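Local coordinates for protein AimR transcriptional regulator (Bacillus phage phi3T, PDB 5ZVV) that activates transcription of the aimX locus as a homodimer and is switched to an inactive monomer by the arbitrium peptide, steering the phage between lysis and lysogeny, at residues Asp340-Asp343 and Tyr344-Ile348; Asp356-Phe359 and Ile360-Pro363. All coordinates share one frame; numbering follows the deposited sequence.

Contact 1: residues Asp340-Asp343 and Tyr344-Ile348; sequences DKTD and YYKSI
Tyr345, Lys346 and Ser347 take up the backbone carbonyls of Lys341, Thr342 and Asp343 in the first turns of helix 341-353, with each N...O distance, such as Tyr345 N to Lys341 O, at 2.9 Å. The carbonyl of Lys341 serves twice. Its O also lies over the centre of the Tyr345 ring, 3.1 Å above the plane. CB and CD of Lys341 cross the phenol end at a slant, each 3.6 Å from Tyr345 OH, before the extended chain leads away. Asp340 is the N-cap of this helix, and its OD1 accepts a weak bond from Thr342 N at 3.5 Å. The AimR family belongs to the TPR clan, and the helix is consistent with one member of such a helical array; its Tyr344 and Ser347 touch both helix 324-338 and helix 361-369. One turn on from Thr342, Lys346 bends back at chi3 (-94°) and chi4 (-68°), which carries NZ to Thr342 OG1 at 3.0 Å. The same NZ forms a long salt bridge with Asp343 OD1, at 4.0 Å. Asp343 OD2 is hydrogen-bonded to Ser338 OG, just before the helix. Tyr345 OH and Glu375 OE2 of the second subunit form a weak hydrogen bond, and the Tyr345 side chain packs on Leu379 of that subunit.

Contact 2: residues Asp356-Phe359 and Ile360-Pro363; sequences DKYF and IQLP
Gln361 folds its side chain back so that its own amide grips the backbone carbonyl of Tyr358, three residues earlier. NE2 donates to Tyr358 O at 2.9 Å with an N-H...O angle of 158°, and the oxygen lies in the plane of the amide. The fold-back begins at chi1 (61°), where CG sits between the backbone N and the carbonyl carbon. CG therefore comes to 3.1 Å from Tyr358 O. The same NE2 stands over one face of the Tyr358 ring, 3.9 Å from CE1, with the amide turned 80° against the ring plane. Tyr358 to Gln361 is a type I beta turn, and it leads the chain from the loop into helix 361-369. Just before it, Asp356 forms an Asx turn and Asx motif. Its OD1 accepts from Tyr358 N, nearly along the C-O axis, and from Phe359 N, from above the carboxylate plane, both at 3.0 Å. Two bonds to one oxygen thus fix the loop backbone, while Asn325 ND2 holds Asp356 OD2. Beyond the turn, Leu362 N donates to Phe359 O at 2.9 Å, reaching it from well above the carbonyl plane. Leu362 CB lies 3.3 Å from Phe359 O, and its CD1 reaches the Phe359 ring obliquely, 4.4 Å from CD1. CB of Ile360 rests 3.6 Å from Asp356 O. The side chains pack on into the surrounding helices and loops. Tyr358 meets Phe240 edge-to-face, the Phe359 ring meets that of Phe329 at a slant, and Leu362 packs on Phe272 and Ile276 of helix 260-277.

Overall arrangement
The two contacts lie at the starts of consecutive helices, 341-353 and 361-369, with centres about 12 Å apart. They touch directly. Pro363 of contact 2 packs on Ser347 and Ile348 of contact 1, and Ile348 also meets Ile360. Contact 1 is partly buried, about 31 Å from the centre of the chain. It carries charged side chains and reaches the second subunit through Tyr345 and Ile348. Contact 2 is buried, about 22 Å from that centre, and touches no other chain. Its polar bonds mostly serve the backbone, amid aromatic and aliphatic packing. An aspartate caps the helix in contact 1, whereas the one in contact 2 orders the loop ahead of its helix.

Contact 1: residues Asp340-Asp343 and Tyr344-Ile348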
loop_
_atom_site.group_PDB
_atom_site.type_symbol
_atom_site.label_atom_id
_atom_site.label_comp_id
_atom_site.label_asym_id
_atom_site.label_seq_id
_atom_site.Cartn_x
_atom_site.Cartn_y
_atom_site.Cartn_z
ATOM N N ASP A 340 0.849 34.219 5.650
ATOM C CA ASP A 340 1.208 34.045 4.251
ATOM C C ASP A 340 0.555 32.770 3.733
ATOM O O ASP A 340 0.693 31.704 4.343
ATOM C CB ASP A 340 2.728 33.981 4.093
ATOM C CG ASP A 340 3.173 34.097 2.651
ATOM O OD1 ASP A 340 2.307 34.105 1.752
ATOM O OD2 ASP A 340 4.396 34.177 2.417
ATOM N N LYS A 341 -0.154 32.883 2.606
ATOM C CA LYS A 341 -0.941 31.756 2.110
ATOM C C LYS A 341 -0.065 30.586 1.679
ATOM O O LYS A 341 -0.528 29.439 1.680
ATOM C CB LYS A 341 -1.829 32.207 0.950
ATOM C CG LYS A 341 -2.981 33.114 1.358
ATOM C CD LYS A 341 -3.817 33.519 0.152
ATOM C CE LYS A 341 -5.027 34.343 0.560
ATOM N NZ LYS A 341 -5.833 34.762 -0.621
ATOM N N THR A 342 1.194 30.846 1.313
ATOM C CA THR A 342 2.063 29.758 0.869
ATOM C C THR A 342 2.332 28.761 1.989
ATOM O O THR A 342 2.520 27.568 1.724
ATOM C CB THR A 342 3.381 30.312 0.321
ATOM O OG1 THR A 342 4.238 29.224 -0.050
ATOM C CG2 THR A 342 4.090 31.159 1.357
ATOM N N ASP A 343 2.351 29.224 3.240
ATOM C CA ASP A 343 2.538 28.308 4.359
ATOM C C ASP A 343 1.341 27.379 4.509
ATOM O O ASP A 343 1.504 26.187 4.798
ATOM C CB ASP A 343 2.779 29.096 5.646
ATOM C CG ASP A 343 4.134 29.771 5.669
ATOM O OD1 ASP A 343 5.095 29.181 5.135
ATOM O OD2 ASP A 343 4.238 30.886 6.220
ATOM N N TYR A 344 0.131 27.907 4.315
ATOM C CA TYR A 344 -1.054 27.055 4.323
ATOM C C TYR A 344 -1.070 26.110 3.127
ATOM O O TYR A 344 -1.545 24.974 3.244
ATOM C CB TYR A 344 -2.314 27.918 4.355
ATOM C CG TYR A 344 -2.426 28.768 5.603
ATOM C CD1 TYR A 344 -2.344 28.196 6.866
ATOM C CD2 TYR A 344 -2.596 30.145 5.518
ATOM C CE1 TYR A 344 -2.441 28.968 8.011
ATOM C CE2 TYR A 344 -2.694 30.926 6.657
ATOM C CZ TYR A 344 -2.612 30.332 7.900
ATOM O OH TYR A 344 -2.713 31.105 9.036
ATOM N N TYR A 345 -0.544 26.552 1.981
ATOM C CA TYR A 345 -0.419 25.663 0.829
ATOM C C TYR A 345 0.515 24.499 1.139
ATOM O O TYR A 345 0.204 23.339 0.843
ATOM C CB TYR A 345 0.082 26.443 -0.388
ATOM C CG TYR A 345 -0.812 27.589 -0.819
ATOM C CD1 TYR A 345 -2.168 27.596 -0.512
ATOM C CD2 TYR A 345 -0.297 28.662 -1.536
ATOM C CE1 TYR A 345 -2.985 28.640 -0.906
ATOM C CE2 TYR A 345 -1.106 29.711 -1.931
ATOM C CZ TYR A 345 -2.448 29.694 -1.614
ATOM O OH TYR A 345 -3.257 30.735 -2.006
ATOM N N LYS A 346 1.668 24.793 1.746
ATOM C CA LYS A 346 2.611 23.734 2.094
ATOM C C LYS A 346 2.028 22.803 3.150
ATOM O O LYS A 346 2.207 21.580 3.074
ATOM C CB LYS A 346 3.932 24.340 2.570
ATOM C CG LYS A 346 4.686 25.103 1.487
ATOM C CD LYS A 346 6.158 25.282 1.834
ATOM C CE LYS A 346 6.426 26.611 2.517
ATOM N NZ LYS A 346 6.218 27.759 1.592
ATOM N N SER A 347 1.329 23.364 4.140
ATOM C CA SER A 347 0.620 22.540 5.113
ATOM C C SER A 347 -0.334 21.576 4.418
ATOM O O SER A 347 -0.380 20.382 4.743
ATOM C CB SER A 347 -0.136 23.432 6.100
ATOM O OG SER A 347 -1.080 22.682 6.847
ATOM N N ILE A 348 -1.096 22.080 3.443
ATOM C CA ILE A 348 -2.007 21.226 2.688
ATOM C C ILE A 348 -1.237 20.126 1.971
ATOM O O ILE A 348 -1.641 18.957 1.984
ATOM C CB ILE A 348 -2.838 22.068 1.700
ATOM C CG1 ILE A 348 -3.828 22.953 2.455
ATOM C CG2 ILE A 348 -3.573 21.169 0.712
ATOM C CD1 ILE A 348 -4.530 23.959 1.581
#

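Contact 2: residues Asp356-Phe359 and Ile360-Pro363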
loop_
_atom_site.group_PDB
_atom_site.type_symbol
_atom_site.label_atom_id
_atom_site.label_comp_id
_atom_site.label_asym_id
_atom_site.label_seq_id
_atom_site.Cartn_x
_atom_site.Cartn_y
_atom_site.Cartn_z
ATOM N N ASP A 356 -3.735 12.350 5.235
ATOM C CA ASP A 356 -4.538 12.799 6.370
ATOM C C ASP A 356 -5.717 13.592 5.817
ATOM O O ASP A 356 -5.566 14.745 5.409
ATOM C CB ASP A 356 -3.695 13.634 7.332
ATOM C CG ASP A 356 -4.391 13.888 8.664
ATOM O OD1 ASP A 356 -5.640 13.897 8.709
ATOM O OD2 ASP A 356 -3.681 14.084 9.673
ATOM N N LYS A 357 -6.891 12.968 5.804
ATOM C CA LYS A 357 -8.104 13.598 5.303
ATOM C C LYS A 357 -8.903 14.294 6.396
ATOM O O LYS A 357 -10.007 14.777 6.127
ATOM C CB LYS A 357 -8.986 12.561 4.599
ATOM C CG LYS A 357 -8.300 11.848 3.444
ATOM C CD LYS A 357 -9.233 10.871 2.744
ATOM C CE LYS A 357 -8.515 10.148 1.608
ATOM N NZ LYS A 357 -9.427 9.261 0.831
ATOM N N TYR A 358 -8.372 14.359 7.618
ATOM C CA TYR A 358 -9.078 14.973 8.739
ATOM C C TYR A 358 -8.501 16.338 9.103
ATOM O O TYR A 358 -9.220 17.339 9.086
ATOM C CB TYR A 358 -9.050 14.039 9.957
ATOM C CG TYR A 358 -9.894 14.530 11.112
ATOM C CD1 TYR A 358 -11.271 14.650 10.985
ATOM C CD2 TYR A 358 -9.316 14.873 12.329
ATOM C CE1 TYR A 358 -12.050 15.100 12.031
ATOM C CE2 TYR A 358 -10.093 15.323 13.385
ATOM C CZ TYR A 358 -11.458 15.433 13.227
ATOM O OH TYR A 358 -12.239 15.879 14.266
ATOM N N PHE A 359 -7.209 16.400 9.430
ATOM C CA PHE A 359 -6.624 17.656 9.883
ATOM C C PHE A 359 -6.275 18.604 8.743
ATOM O O PHE A 359 -5.881 19.746 9.010
ATOM C CB PHE A 359 -5.384 17.383 10.736
ATOM C CG PHE A 359 -5.695 16.715 12.043
ATOM C CD1 PHE A 359 -6.241 17.437 13.090
ATOM C CD2 PHE A 359 -5.452 15.364 12.221
ATOM C CE1 PHE A 359 -6.537 16.828 14.291
ATOM C CE2 PHE A 359 -5.744 14.747 13.419
ATOM C CZ PHE A 359 -6.287 15.479 14.457
ATOM N N ILE A 360 -6.428 18.174 7.487
ATOM C CA ILE A 360 -6.200 19.073 6.363
ATOM C C ILE A 360 -7.176 20.241 6.386
ATOM O O ILE A 360 -6.941 21.266 5.736
ATOM C CB ILE A 360 -6.287 18.296 5.031
ATOM C CG1 ILE A 360 -5.764 19.148 3.871
ATOM C CG2 ILE A 360 -7.715 17.835 4.768
ATOM C CD1 ILE A 360 -5.711 18.417 2.551
ATOM N N GLN A 361 -8.271 20.122 7.136
ATOM C CA GLN A 361 -9.194 21.240 7.250
ATOM C C GLN A 361 -8.602 22.394 8.044
ATOM O O GLN A 361 -9.110 23.515 7.945
ATOM C CB GLN A 361 -10.509 20.782 7.883
ATOM C CG GLN A 361 -10.377 20.227 9.289
ATOM C CD GLN A 361 -11.687 19.673 9.817
ATOM O OE1 GLN A 361 -12.631 20.420 10.075
ATOM N NE2 GLN A 361 -11.755 18.354 9.970
ATOM N N LEU A 362 -7.540 22.151 8.822
ATOM C CA LEU A 362 -6.914 23.244 9.568
ATOM C C LEU A 362 -6.489 24.382 8.649
ATOM O O LEU A 362 -6.980 25.511 8.827
ATOM C CB LEU A 362 -5.744 22.713 10.405
ATOM C CG LEU A 362 -6.048 21.938 11.679
ATOM C CD1 LEU A 362 -4.752 21.450 12.299
ATOM C CD2 LEU A 362 -6.793 22.831 12.640
ATOM N N PRO A 363 -5.615 24.173 7.655
ATOM C CA PRO A 363 -5.305 25.292 6.754
ATOM C C PRO A 363 -6.480 25.686 5.879
ATOM O O PRO A 363 -6.691 26.883 5.639
ATOM C CB PRO A 363 -4.122 24.763 5.931
ATOM C CG PRO A 363 -4.282 23.298 5.959
ATOM C CD PRO A 363 -4.834 22.969 7.302
#